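Xylan esterase, putative, AXE2C (Cellvibrio japonicus, PDB 2WAA) removes acetyl groups from xylan and glucomannan, an esterase step in the breakdown of plant cell wall polysaccharides. Local coordinates at residues I46-R51 and T120-L125; A163-G168 and P317-H322; G185-I190 and D198-P203; P240-R245 and G278-A283; T267-E272 and F301-S306. All coordinates share one frame; numbering follows the deposited sequence.

Overall arrangement
Contact 1 stands apart: it belongs to the N-terminal beta domain, its centre about 43 Å from that of contact 3, and is an antiparallel, twice-bulged strand pairing. The other four lie in the SGNH-type esterase domain. Contacts 2 and 5 are buried, the first a histidine-to-backbone bond between two helix starts, the second a parallel strand pairing at the sheet edge. Contact 3, partly buried, is loop against loop beside the catalytic centre, with two acetates bound. Contact 4 is an apolar surface contact. Contacts 4 and 5 share the unit of strand 267-270, helix 278-295 and strand 300-302, and are joined by Lys281, whose NZ forms a salt bridge with Glu272.

Contact 1 of 5, residues I46-R51 and T120-L125; sequences IVAGSR and TGTQFL
Val47 CG1 lies 3.4 Å from Phe124 CD1, the two side chains side by side on one face of the antiparallel pair and pointing the same way. Just beyond, Ile46 CG2 touches Leu125 CD1, these side chains crossing at about a right angle. The backbone holds them in register. Ala48 N donates to Gln123 O (2.9 Å) in a nearly straight bond, and Leu125 N donates to Ile46 O. Two classic beta bulges follow. Ala48 O faces both Thr122 and Gln123, accepting from Thr122 N at 2.9 Å and weakly from Gln123 N; Thr120 O faces Ser50 and Arg51, taking Ser50 N at 2.9 Å and Arg51 N weakly. Between the bulges, Gly49 CA and Gly121 CA come within 3.7 Å, and a CB on either would clash with the opposite backbone. Thr120 N closes the ladder on Arg51 O at 2.8 Å. The Arg51 side chain runs out extended to a salt bridge with Glu87. Both chains turn a corner here, passing between the two antiparallel sheets of the N-terminal domain: Val47 and Phe124 pack on Leu119 of strand 112-119, Val47 also meets Phe89 of strand 84-91, and Phe124 reaches Ile13 of strand 10-14.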
# COMPACT_ATOMS: atom_id res chain seq x y z
N ILE A 46 15.43 13.87 6.07
CA ILE A 46 15.47 15.33 6.36
C ILE A 46 16.95 15.70 6.20
O ILE A 46 17.83 14.97 6.67
CB ILE A 46 15.04 15.62 7.79
CG1 ILE A 46 13.55 15.28 8.00
CG2 ILE A 46 15.18 17.09 8.09
CD1 ILE A 46 13.23 14.94 9.42
N VAL A 47 17.23 16.77 5.49
CA VAL A 47 18.64 17.08 5.16
C VAL A 47 18.95 18.55 5.37
O VAL A 47 18.04 19.37 5.39
CB VAL A 47 18.97 16.77 3.67
CG1 VAL A 47 18.89 15.25 3.41
CG2 VAL A 47 18.05 17.55 2.68
N ALA A 48 20.22 18.88 5.47
CA ALA A 48 20.65 20.31 5.49
C ALA A 48 21.49 20.47 4.23
O ALA A 48 22.57 19.89 4.14
CB ALA A 48 21.46 20.62 6.76
N GLY A 49 20.98 21.20 3.24
CA GLY A 49 21.69 21.38 1.99
C GLY A 49 20.87 22.07 0.91
O GLY A 49 19.73 22.50 1.14
N SER A 50 21.46 22.18 -0.28
CA SER A 50 20.89 22.94 -1.38
C SER A 50 20.38 22.06 -2.54
O SER A 50 19.64 22.56 -3.37
CB SER A 50 21.95 23.92 -1.93
OG SER A 50 23.08 23.20 -2.50
N ARG A 51 20.80 20.80 -2.61
CA ARG A 51 20.35 19.94 -3.70
C ARG A 51 20.37 18.49 -3.23
O ARG A 51 21.27 18.08 -2.45
CB ARG A 51 21.24 20.09 -4.97
CG ARG A 51 20.70 19.38 -6.20
CD ARG A 51 21.53 19.67 -7.49
NE ARG A 51 20.80 19.19 -8.66
CZ ARG A 51 21.29 18.31 -9.52
NH1 ARG A 51 22.53 17.86 -9.39
NH2 ARG A 51 20.55 17.88 -10.54
N THR A 120 23.95 17.71 -1.78
CA THR A 120 24.94 18.78 -1.90
C THR A 120 24.64 19.66 -0.70
O THR A 120 23.52 20.20 -0.58
CB THR A 120 24.79 19.54 -3.21
OG1 THR A 120 25.03 18.65 -4.30
CG2 THR A 120 25.83 20.70 -3.29
N GLY A 121 25.60 19.81 0.21
CA GLY A 121 25.24 20.52 1.46
C GLY A 121 26.08 20.05 2.59
O GLY A 121 27.24 19.76 2.41
N THR A 122 25.49 19.97 3.77
CA THR A 122 26.29 19.64 4.93
C THR A 122 26.08 18.22 5.42
O THR A 122 27.05 17.45 5.57
CB THR A 122 26.11 20.69 6.04
OG1 THR A 122 24.73 20.86 6.32
CG2 THR A 122 26.70 22.03 5.61
N GLN A 123 24.83 17.85 5.67
CA GLN A 123 24.56 16.53 6.25
C GLN A 123 23.12 16.04 6.12
O GLN A 123 22.17 16.84 6.02
CB GLN A 123 24.91 16.56 7.73
CG GLN A 123 23.91 17.41 8.52
CD GLN A 123 24.24 17.47 10.00
OE1 GLN A 123 24.44 16.44 10.65
NE2 GLN A 123 24.29 18.67 10.55
N PHE A 124 22.97 14.72 6.14
CA PHE A 124 21.66 14.15 6.35
C PHE A 124 21.40 14.26 7.87
O PHE A 124 22.24 13.83 8.69
CB PHE A 124 21.67 12.67 5.95
CG PHE A 124 21.74 12.47 4.48
CD1 PHE A 124 20.56 12.31 3.76
CD2 PHE A 124 22.97 12.47 3.80
CE1 PHE A 124 20.59 12.15 2.39
CE2 PHE A 124 23.02 12.30 2.43
CZ PHE A 124 21.85 12.13 1.71
N LEU A 125 20.23 14.76 8.24
CA LEU A 125 19.81 14.78 9.65
C LEU A 125 19.18 13.42 10.05
O LEU A 125 19.04 12.57 9.18
CB LEU A 125 18.87 15.97 9.83
CG LEU A 125 19.56 17.33 9.51
CD1 LEU A 125 18.52 18.42 9.52
CD2 LEU A 125 20.62 17.64 10.54
O HOH W 1 17.19 11.83 7.31
O HOH W 2 23.10 16.78 -4.95

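Contact 2 of 5, residues A163-G168 and P317-H322; sequences ARESYG and PTKDQH
Beside the catalytic centre of the esterase domain, His322 and Tyr167 tie together the starts of two helices. The His322 side chain is about 6 Å from that of His316, assigned to the charge relay, and about 8 Å from that of Ser141, the assigned nucleophile. Its ND1 accepts the backbone N-H of Tyr167 at 2.9 Å, the donor close to the imidazole plane and the N-H...N angle 146°. As an acceptor ND1 would carry no proton, which points to the neutral ring with its proton on NE2. Tyr167 CG sits between the backbone N and the carbonyl carbon (chi1 79°), and the phenol ring meets the imidazole rim to rim, Tyr167 CD2 3.7 Å from His322 ND1, with the planes at 33°. In the SGNH fold the residues just ahead of helix 319-337 carry the inferred charge-relay pair Asp314 and His316, with one residue between. That helix opens with a capping box: Gln321 N donates to Thr318 OG1, and Thr318 N to Gln321 OE1. On the other segment Ser166, the N-cap of helix 167-174, gives its hydroxyl proton to Ala163 O at 2.7 Å, in the carbonyl plane. Glu165 OE1 and Lys319 NZ form a salt bridge at 3.4 Å, its hydrogen bond weak; their stronger partners are Asn162 and Asp149 respectively. A water donates to Glu165 O at 2.7 Å and to Lys319 O.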
# COMPACT_ATOMS: atom_id res chain seq x y z
N ALA A 163 -1.51 6.33 -4.36
CA ALA A 163 -1.51 5.65 -3.06
C ALA A 163 -1.87 6.61 -1.92
O ALA A 163 -2.65 6.25 -1.02
CB ALA A 163 -0.10 5.03 -2.80
N ARG A 164 -1.31 7.82 -1.95
CA ARG A 164 -1.47 8.80 -0.86
C ARG A 164 -2.93 9.13 -0.60
O ARG A 164 -3.32 9.42 0.54
CB ARG A 164 -0.84 10.17 -1.22
CG ARG A 164 0.61 10.43 -0.97
CD ARG A 164 1.11 11.61 -1.93
NE ARG A 164 0.08 12.65 -2.14
CZ ARG A 164 -0.48 13.03 -3.31
NH1 ARG A 164 -0.16 12.52 -4.53
NH2 ARG A 164 -1.40 13.97 -3.26
N GLU A 165 -3.73 9.16 -1.68
CA GLU A 165 -5.14 9.51 -1.60
C GLU A 165 -6.08 8.33 -1.60
O GLU A 165 -7.31 8.50 -1.68
CB GLU A 165 -5.50 10.52 -2.70
CG GLU A 165 -4.71 11.80 -2.41
CD GLU A 165 -5.06 12.93 -3.30
OE1 GLU A 165 -4.53 12.97 -4.43
OE2 GLU A 165 -5.87 13.78 -2.86
N SER A 166 -5.51 7.14 -1.46
CA SER A 166 -6.33 5.93 -1.31
C SER A 166 -6.92 5.83 0.11
O SER A 166 -6.34 6.36 1.07
CB SER A 166 -5.50 4.69 -1.66
OG SER A 166 -4.54 4.40 -0.62
N TYR A 167 -8.05 5.11 0.26
CA TYR A 167 -8.71 5.09 1.54
C TYR A 167 -7.79 4.54 2.64
O TYR A 167 -7.87 5.00 3.79
CB TYR A 167 -10.03 4.28 1.50
CG TYR A 167 -9.78 2.78 1.54
CD1 TYR A 167 -9.85 2.11 2.76
CD2 TYR A 167 -9.46 2.06 0.38
CE1 TYR A 167 -9.61 0.68 2.86
CE2 TYR A 167 -9.21 0.66 0.44
CZ TYR A 167 -9.30 -0.00 1.70
OH TYR A 167 -9.07 -1.36 1.78
N GLY A 168 -6.92 3.59 2.29
CA GLY A 168 -6.03 2.95 3.29
C GLY A 168 -5.04 3.98 3.85
O GLY A 168 -4.85 4.05 5.07
N PRO A 317 -13.66 2.87 -7.41
CA PRO A 317 -14.05 4.06 -6.68
C PRO A 317 -13.20 5.29 -7.07
O PRO A 317 -11.97 5.18 -7.26
CB PRO A 317 -13.83 3.66 -5.21
CG PRO A 317 -14.17 2.15 -5.21
CD PRO A 317 -13.61 1.66 -6.55
N THR A 318 -13.86 6.44 -7.17
CA THR A 318 -13.16 7.67 -7.48
C THR A 318 -12.38 8.23 -6.28
O THR A 318 -12.51 7.74 -5.16
CB THR A 318 -14.18 8.78 -7.86
OG1 THR A 318 -15.07 9.00 -6.76
CG2 THR A 318 -14.99 8.40 -9.10
N LYS A 319 -11.57 9.26 -6.54
CA LYS A 319 -10.87 9.96 -5.48
C LYS A 319 -11.84 10.44 -4.41
O LYS A 319 -11.59 10.23 -3.22
CB LYS A 319 -10.09 11.16 -6.05
CG LYS A 319 -9.38 12.04 -4.96
CD LYS A 319 -8.50 13.14 -5.62
CE LYS A 319 -7.37 12.42 -6.42
NZ LYS A 319 -6.37 13.30 -7.24
N ASP A 320 -12.96 11.06 -4.78
CA ASP A 320 -13.86 11.50 -3.69
C ASP A 320 -14.52 10.32 -2.94
O ASP A 320 -14.80 10.42 -1.75
CB ASP A 320 -14.93 12.44 -4.23
CG ASP A 320 -14.36 13.78 -4.61
OD1 ASP A 320 -13.27 14.15 -4.10
OD2 ASP A 320 -15.01 14.48 -5.42
N GLN A 321 -14.78 9.23 -3.65
CA GLN A 321 -15.29 8.04 -3.01
C GLN A 321 -14.27 7.43 -2.02
O GLN A 321 -14.64 6.98 -0.93
CB GLN A 321 -15.72 7.02 -4.05
CG GLN A 321 -17.03 7.51 -4.73
CD GLN A 321 -17.33 6.84 -6.05
OE1 GLN A 321 -16.64 5.90 -6.48
NE2 GLN A 321 -18.36 7.35 -6.72
N HIS A 322 -12.99 7.39 -2.40
CA HIS A 322 -11.97 6.95 -1.43
C HIS A 322 -11.97 7.82 -0.16
O HIS A 322 -11.80 7.33 0.93
CB HIS A 322 -10.58 6.99 -2.07
CG HIS A 322 -10.23 5.73 -2.81
ND1 HIS A 322 -9.49 4.72 -2.25
CD2 HIS A 322 -10.55 5.33 -4.07
CE1 HIS A 322 -9.36 3.72 -3.12
NE2 HIS A 322 -10.00 4.07 -4.24
O HOH W 3 -9.13 10.44 -1.81

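Contact 3 of 5, residues G185-I190 and D198-P203; sequences GGRGLI and DDANLP. With ACT (acetate ion), chain B; ACT (acetate ion), chain C.
Arg187 and Leu189 meet residues 199-203 in a loop-to-loop contact at the catalytic centre, where the chain leaves strand 177-183 and returns to enter helix 202-205. Arg187 NH1 donates to Ala200 O at 2.9 Å, on a lone pair in the carbonyl plane. The arginine chain bends at chi2 (-73°), and Asp199 CB lies over one guanidinium face, 3.9 Å from Arg187 NE. NH1 also forms a salt bridge with Asp212, while NE and NH2 weakly hold one of two acetates, both probably from the crystallisation liquor. Leu202 N donates to Gly188 O at 2.9 Å, pinning the start of the helix to the loop. A water bridges the two segments, accepting from Gly188 N and donating to Asn201 OD1 at 2.7 Å. Asn201 CB packs 3.4 Å from Leu189 O, and Leu189 CD1 meets Pro203 CG at 3.9 Å, these two side chains crossing at about a right angle. Gly186, inferred to stabilise the transition state, gives its N-H almost straight to the second acetate (OXT, 2.7 Å), consistent with an oxyanion hole shared with Asn236. Asn236 ND2 in turn bonds Arg187 O, and Asp237 accepts from Leu189 N and Ile190 N. Helix 245-262 closes the apolar side: Leu189 packs on Tyr248 and Tyr252, Ile190 on Thr251 and Leu202 on Phe255.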
# COMPACT_ATOMS: atom_id res chain seq x y z
N GLY A 185 -4.00 -5.85 -7.74
CA GLY A 185 -5.19 -5.73 -8.59
C GLY A 185 -5.61 -7.04 -9.26
O GLY A 185 -4.78 -7.81 -9.76
N GLY A 186 -6.92 -7.24 -9.34
CA GLY A 186 -7.48 -8.40 -10.02
C GLY A 186 -7.45 -9.70 -9.22
O GLY A 186 -8.08 -10.67 -9.64
N ARG A 187 -6.78 -9.70 -8.06
CA ARG A 187 -6.60 -10.89 -7.23
C ARG A 187 -7.66 -11.05 -6.14
O ARG A 187 -8.25 -10.06 -5.73
CB ARG A 187 -5.20 -10.92 -6.63
CG ARG A 187 -4.12 -10.85 -7.70
CD ARG A 187 -3.96 -12.18 -8.54
NE ARG A 187 -2.98 -11.93 -9.61
CZ ARG A 187 -1.65 -12.11 -9.46
NH1 ARG A 187 -1.16 -12.56 -8.29
NH2 ARG A 187 -0.83 -11.83 -10.47
N GLY A 188 -7.89 -12.30 -5.72
CA GLY A 188 -8.87 -12.61 -4.68
C GLY A 188 -8.28 -13.45 -3.58
O GLY A 188 -7.04 -13.74 -3.56
N LEU A 189 -9.14 -13.85 -2.65
CA LEU A 189 -8.77 -14.77 -1.61
C LEU A 189 -8.53 -16.18 -2.19
O LEU A 189 -7.58 -16.89 -1.81
CB LEU A 189 -9.91 -14.85 -0.57
CG LEU A 189 -9.61 -15.81 0.56
CD1 LEU A 189 -8.57 -15.19 1.53
CD2 LEU A 189 -10.90 -16.08 1.30
N ILE A 190 -9.39 -16.55 -3.14
CA ILE A 190 -9.29 -17.87 -3.80
C ILE A 190 -9.18 -17.88 -5.31
O ILE A 190 -8.76 -18.90 -5.89
CB ILE A 190 -10.41 -18.86 -3.37
CG1 ILE A 190 -11.75 -18.49 -4.00
CG2 ILE A 190 -10.48 -18.95 -1.81
CD1 ILE A 190 -12.85 -19.55 -3.65
N ASP A 198 -5.16 -20.37 -10.00
CA ASP A 198 -3.77 -20.72 -9.75
C ASP A 198 -2.81 -19.52 -9.87
O ASP A 198 -1.58 -19.72 -10.00
CB ASP A 198 -3.32 -21.87 -10.66
CG ASP A 198 -3.38 -21.51 -12.13
OD1 ASP A 198 -4.00 -20.50 -12.54
OD2 ASP A 198 -2.77 -22.27 -12.92
N ASP A 199 -3.32 -18.30 -9.81
CA ASP A 199 -2.45 -17.13 -9.60
C ASP A 199 -2.09 -17.09 -8.12
O ASP A 199 -2.69 -17.82 -7.30
CB ASP A 199 -3.18 -15.82 -9.91
CG ASP A 199 -3.56 -15.67 -11.38
OD1 ASP A 199 -2.77 -16.09 -12.24
OD2 ASP A 199 -4.67 -15.14 -11.67
N ALA A 200 -1.13 -16.23 -7.75
CA ALA A 200 -0.89 -15.95 -6.33
C ALA A 200 -2.12 -15.22 -5.78
O ALA A 200 -2.41 -14.05 -6.13
CB ALA A 200 0.40 -15.12 -6.14
N ASN A 201 -2.85 -15.92 -4.93
CA ASN A 201 -4.02 -15.32 -4.27
C ASN A 201 -3.54 -14.52 -3.05
O ASN A 201 -2.36 -14.54 -2.75
CB ASN A 201 -4.98 -16.43 -3.88
CG ASN A 201 -5.49 -17.19 -5.13
OD1 ASN A 201 -5.93 -16.56 -6.09
ND2 ASN A 201 -5.40 -18.53 -5.12
N LEU A 202 -4.45 -13.82 -2.37
CA LEU A 202 -4.04 -12.99 -1.22
C LEU A 202 -3.19 -13.80 -0.20
O LEU A 202 -2.17 -13.34 0.24
CB LEU A 202 -5.24 -12.30 -0.57
CG LEU A 202 -4.99 -11.67 0.81
CD1 LEU A 202 -3.95 -10.52 0.64
CD2 LEU A 202 -6.34 -11.12 1.35
N PRO A 203 -3.59 -15.05 0.14
CA PRO A 203 -2.76 -15.74 1.13
C PRO A 203 -1.34 -16.03 0.66
O PRO A 203 -0.46 -16.22 1.51
CB PRO A 203 -3.51 -17.06 1.39
CG PRO A 203 -4.99 -16.72 1.08
CD PRO A 203 -4.87 -15.75 -0.12
C ACT B . -4.37 -11.13 -12.59
O ACT B . -3.29 -11.75 -12.84
OXT ACT B . -5.41 -11.59 -13.13
CH3 ACT B . -4.41 -9.92 -11.71
C ACT C . -9.82 -5.11 -8.60
O ACT C . -9.80 -4.79 -9.84
OXT ACT C . -8.76 -5.61 -8.16
CH3 ACT C . -11.01 -4.90 -7.70
O HOH W 4 -6.26 -14.16 -7.17

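Contact 4 of 5, residues P240-R245 and G278-A283; sequences PGIPDR and GDKKAA
Ile242 and Lys280 have the nearest CA atoms across the segments, 6.3 Å apart, where an irregular linker runs past the first turns of helix 278-295. Gly241, with positive phi (159°), is the first residue to leave the helical conformation after helix 235-238. The linker ends at Asp244, the N-cap of helix 245-262. On the other segment the helical bonds are already in place: Ala282 N donates to Gly278 O at 3.0 Å and Ala283 N to Asp279 O at 2.9 Å. No hydrogen bond passes between the segments, and the contact is apolar. Ile242 reaches over to the helix with its CG1-CD1 branch. CG1 is anti to the carbonyl carbon (chi1 -67°) and chi2 is extended, which carries CD1 to 3.9 Å from Ala283 CB and 4.1 Å from Asp279 O. The shorter branch, Ile242 CG2, touches the same Ala283 CB at 4.1 Å, so the methyl is met by both arms. Lys280, its chain extended beyond CG, crosses Ile242 obliquely: its CG is 4.0 Å from Ile242 CG1, its CE 4.2 Å from Gly241 CA. Its NZ goes on to a weak hydrogen bond with Phe238 O, while Phe238 also packs on Ala283. Arg245 forms a salt bridge with Glu290 farther along helix 278-295. This surface loop-on-helix contact joins the linker between helices 235-238 and 245-262 to the helix of a beta-alpha-beta unit.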
# COMPACT_ATOMS: atom_id res chain seq x y z
N PRO A 240 -16.60 -13.59 -11.14
CA PRO A 240 -17.24 -14.59 -12.00
C PRO A 240 -18.65 -14.97 -11.55
O PRO A 240 -19.43 -15.41 -12.39
CB PRO A 240 -16.32 -15.82 -11.86
CG PRO A 240 -14.99 -15.27 -11.29
CD PRO A 240 -15.42 -14.13 -10.42
N GLY A 241 -18.97 -14.83 -10.26
CA GLY A 241 -20.22 -15.29 -9.67
C GLY A 241 -19.93 -15.42 -8.17
O GLY A 241 -18.79 -15.25 -7.73
N ILE A 242 -20.94 -15.72 -7.37
CA ILE A 242 -20.69 -15.92 -5.94
C ILE A 242 -19.98 -17.23 -5.75
O ILE A 242 -20.51 -18.26 -6.20
CB ILE A 242 -22.02 -15.93 -5.18
CG1 ILE A 242 -22.66 -14.54 -5.25
CG2 ILE A 242 -21.84 -16.43 -3.75
CD1 ILE A 242 -24.14 -14.49 -4.73
N PRO A 243 -18.79 -17.25 -5.08
CA PRO A 243 -18.09 -18.55 -4.92
C PRO A 243 -18.75 -19.48 -3.90
O PRO A 243 -19.51 -19.05 -3.04
CB PRO A 243 -16.68 -18.14 -4.41
CG PRO A 243 -16.86 -16.75 -3.77
CD PRO A 243 -17.97 -16.10 -4.58
N ASP A 244 -18.45 -20.77 -4.01
CA ASP A 244 -18.95 -21.75 -3.05
C ASP A 244 -18.76 -21.32 -1.57
O ASP A 244 -17.62 -21.03 -1.13
CB ASP A 244 -18.22 -23.09 -3.28
CG ASP A 244 -18.66 -24.14 -2.31
OD1 ASP A 244 -19.88 -24.44 -2.31
OD2 ASP A 244 -17.84 -24.66 -1.54
N ARG A 245 -19.85 -21.33 -0.80
CA ARG A 245 -19.82 -20.85 0.57
C ARG A 245 -18.85 -21.60 1.48
O ARG A 245 -17.98 -20.97 2.12
CB ARG A 245 -21.24 -20.83 1.15
CG ARG A 245 -21.31 -20.60 2.63
CD ARG A 245 -22.79 -20.39 3.11
NE ARG A 245 -22.77 -19.62 4.33
CZ ARG A 245 -23.18 -18.36 4.47
NH1 ARG A 245 -23.78 -17.68 3.50
NH2 ARG A 245 -23.02 -17.78 5.65
N GLY A 278 -25.36 -5.22 -4.03
CA GLY A 278 -26.47 -6.17 -4.13
C GLY A 278 -26.23 -7.56 -3.58
O GLY A 278 -25.78 -7.70 -2.46
N ASP A 279 -26.59 -8.60 -4.33
CA ASP A 279 -26.52 -9.96 -3.84
C ASP A 279 -25.09 -10.35 -3.55
O ASP A 279 -24.83 -11.08 -2.60
CB ASP A 279 -27.08 -11.01 -4.83
CG ASP A 279 -28.60 -10.88 -5.08
OD1 ASP A 279 -29.31 -10.23 -4.27
OD2 ASP A 279 -29.07 -11.44 -6.11
N LYS A 280 -24.18 -9.90 -4.40
CA LYS A 280 -22.79 -10.30 -4.18
C LYS A 280 -22.23 -9.69 -2.88
O LYS A 280 -21.54 -10.38 -2.11
CB LYS A 280 -21.96 -9.87 -5.36
CG LYS A 280 -22.25 -10.81 -6.53
CD LYS A 280 -21.47 -10.31 -7.76
CE LYS A 280 -21.54 -11.38 -8.88
NZ LYS A 280 -20.85 -10.88 -10.12
N LYS A 281 -22.50 -8.42 -2.67
CA LYS A 281 -22.14 -7.78 -1.41
C LYS A 281 -22.75 -8.53 -0.22
O LYS A 281 -22.07 -8.85 0.75
CB LYS A 281 -22.60 -6.33 -1.43
CG LYS A 281 -22.25 -5.53 -0.15
CD LYS A 281 -22.82 -4.09 -0.35
CE LYS A 281 -22.69 -3.27 0.93
NZ LYS A 281 -21.33 -2.81 1.16
N ALA A 282 -24.06 -8.78 -0.27
CA ALA A 282 -24.70 -9.42 0.88
C ALA A 282 -24.09 -10.80 1.15
O ALA A 282 -23.97 -11.20 2.29
CB ALA A 282 -26.25 -9.53 0.63
N ALA A 283 -23.70 -11.51 0.09
CA ALA A 283 -23.12 -12.83 0.25
C ALA A 283 -21.77 -12.72 0.93
O ALA A 283 -21.47 -13.49 1.85
CB ALA A 283 -22.97 -13.54 -1.11

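Contact 5 of 5, residues T267-E272 and F301-S306; sequences TIVLTE and FYASSS
Tyr302 and Glu272 meet with flat groups nearly coplanar, the carboxylate and the phenol ring 8° apart. At the ring's edge Tyr302 OH donates to Glu272 OE1 at 2.7 Å, reaching that oxygen on its syn side. A water near the ring plane donates to Tyr302 OH and to Glu272 OE2, closing a small polar ring; OE2 also takes a weak bond from Ser305 OG. The other aromatic, Phe301, is met at its edge by Thr267 CG2, 3.6 Å from CD2. Glu272 has CG between the backbone N and the carbonyl carbon (chi1 71°) and bends again at chi2, a fold that turns its carboxylate towards Tyr302. Behind these groups runs a parallel ladder: Phe301 N donates to Ile268 O (2.7 Å), Leu270 N to Phe301 O (2.9 Å) and Ala303 N to Leu270 O (3.2 Å). On the Phe301 face Val269 CG1 packs 3.8 Å from Ala303 CB. Thr271 OG1 adds a weak bond to Ala303 O. The buried Glu272 carboxylate also forms a salt bridge with Lys281, which would be expected to favour its charged form. The ladder joins the outer strand 300-302 to strand 267-270 of the five-stranded parallel sheet, in a beta-alpha-beta unit connected by helix 278-295. That helix lies against Tyr302 through Val285 and Ile288, helix 245-262 packs on Ile268 and Leu270, and helix 319-337 covers Thr267 and Phe301 through Ile336.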
# COMPACT_ATOMS: atom_id res chain seq x y z
N THR A 267 -5.15 -6.69 16.10
CA THR A 267 -6.61 -6.80 15.95
C THR A 267 -6.89 -6.89 14.45
O THR A 267 -6.24 -6.17 13.66
CB THR A 267 -7.28 -5.57 16.53
OG1 THR A 267 -6.93 -5.47 17.92
CG2 THR A 267 -8.80 -5.62 16.36
N ILE A 268 -7.80 -7.77 14.05
CA ILE A 268 -8.09 -7.96 12.62
C ILE A 268 -9.50 -7.47 12.34
O ILE A 268 -10.40 -7.77 13.12
CB ILE A 268 -7.93 -9.40 12.25
CG1 ILE A 268 -6.47 -9.83 12.61
CG2 ILE A 268 -8.22 -9.59 10.75
CD1 ILE A 268 -6.20 -11.21 12.42
N VAL A 269 -9.66 -6.68 11.27
CA VAL A 269 -10.98 -6.16 10.88
C VAL A 269 -11.26 -6.62 9.46
O VAL A 269 -10.46 -6.34 8.55
CB VAL A 269 -11.01 -4.62 10.99
CG1 VAL A 269 -12.34 -4.08 10.50
CG2 VAL A 269 -10.85 -4.23 12.44
N LEU A 270 -12.39 -7.33 9.24
CA LEU A 270 -12.73 -7.82 7.94
C LEU A 270 -13.78 -6.91 7.34
O LEU A 270 -14.67 -6.42 8.04
CB LEU A 270 -13.30 -9.25 8.01
CG LEU A 270 -12.44 -10.22 8.82
CD1 LEU A 270 -13.04 -11.61 8.81
CD2 LEU A 270 -11.06 -10.24 8.21
N THR A 271 -13.68 -6.67 6.04
CA THR A 271 -14.70 -5.84 5.39
C THR A 271 -14.87 -6.31 3.94
O THR A 271 -13.92 -6.81 3.34
CB THR A 271 -14.30 -4.32 5.44
OG1 THR A 271 -15.30 -3.58 4.75
CG2 THR A 271 -13.04 -4.09 4.69
N GLU A 272 -16.07 -6.16 3.39
CA GLU A 272 -16.32 -6.63 2.02
C GLU A 272 -15.82 -5.69 0.93
O GLU A 272 -15.81 -6.02 -0.23
CB GLU A 272 -17.83 -6.89 1.81
CG GLU A 272 -18.72 -5.65 1.76
CD GLU A 272 -19.19 -5.17 3.13
OE1 GLU A 272 -18.62 -5.54 4.17
OE2 GLU A 272 -20.16 -4.37 3.16
N PHE A 301 -12.83 -8.64 14.05
CA PHE A 301 -14.04 -7.80 14.03
C PHE A 301 -14.46 -7.52 12.60
O PHE A 301 -13.78 -7.90 11.67
CB PHE A 301 -13.78 -6.48 14.79
CG PHE A 301 -13.45 -6.72 16.24
CD1 PHE A 301 -14.48 -6.92 17.13
CD2 PHE A 301 -12.15 -6.92 16.65
CE1 PHE A 301 -14.20 -7.25 18.48
CE2 PHE A 301 -11.86 -7.20 17.96
CZ PHE A 301 -12.89 -7.38 18.89
N TYR A 302 -15.59 -6.84 12.47
CA TYR A 302 -16.19 -6.50 11.19
C TYR A 302 -16.41 -4.99 11.12
O TYR A 302 -16.80 -4.38 12.12
CB TYR A 302 -17.57 -7.19 11.08
CG TYR A 302 -18.33 -6.76 9.81
CD1 TYR A 302 -17.84 -7.07 8.56
CD2 TYR A 302 -19.52 -6.04 9.88
CE1 TYR A 302 -18.48 -6.68 7.42
CE2 TYR A 302 -20.18 -5.63 8.71
CZ TYR A 302 -19.64 -5.97 7.49
OH TYR A 302 -20.23 -5.62 6.29
N ALA A 303 -16.20 -4.37 9.96
CA ALA A 303 -16.60 -2.99 9.73
C ALA A 303 -17.51 -2.95 8.50
O ALA A 303 -17.19 -3.55 7.49
CB ALA A 303 -15.38 -2.11 9.48
N SER A 304 -18.63 -2.25 8.59
CA SER A 304 -19.54 -2.20 7.45
C SER A 304 -19.11 -1.08 6.51
O SER A 304 -18.45 -0.11 6.89
CB SER A 304 -21.00 -1.96 7.92
OG SER A 304 -21.10 -0.78 8.71
N SER A 305 -19.57 -1.16 5.28
CA SER A 305 -19.25 -0.06 4.39
C SER A 305 -20.28 0.11 3.33
O SER A 305 -21.11 -0.78 3.12
CB SER A 305 -17.95 -0.36 3.73
OG SER A 305 -18.11 -1.60 3.12
N SER A 306 -20.20 1.26 2.66
CA SER A 306 -21.11 1.58 1.60
C SER A 306 -20.53 1.06 0.32
O SER A 306 -19.32 1.01 0.16
CB SER A 306 -21.25 3.11 1.45
OG SER A 306 -21.98 3.63 2.56
O HOH W 5 -21.95 -3.76 5.13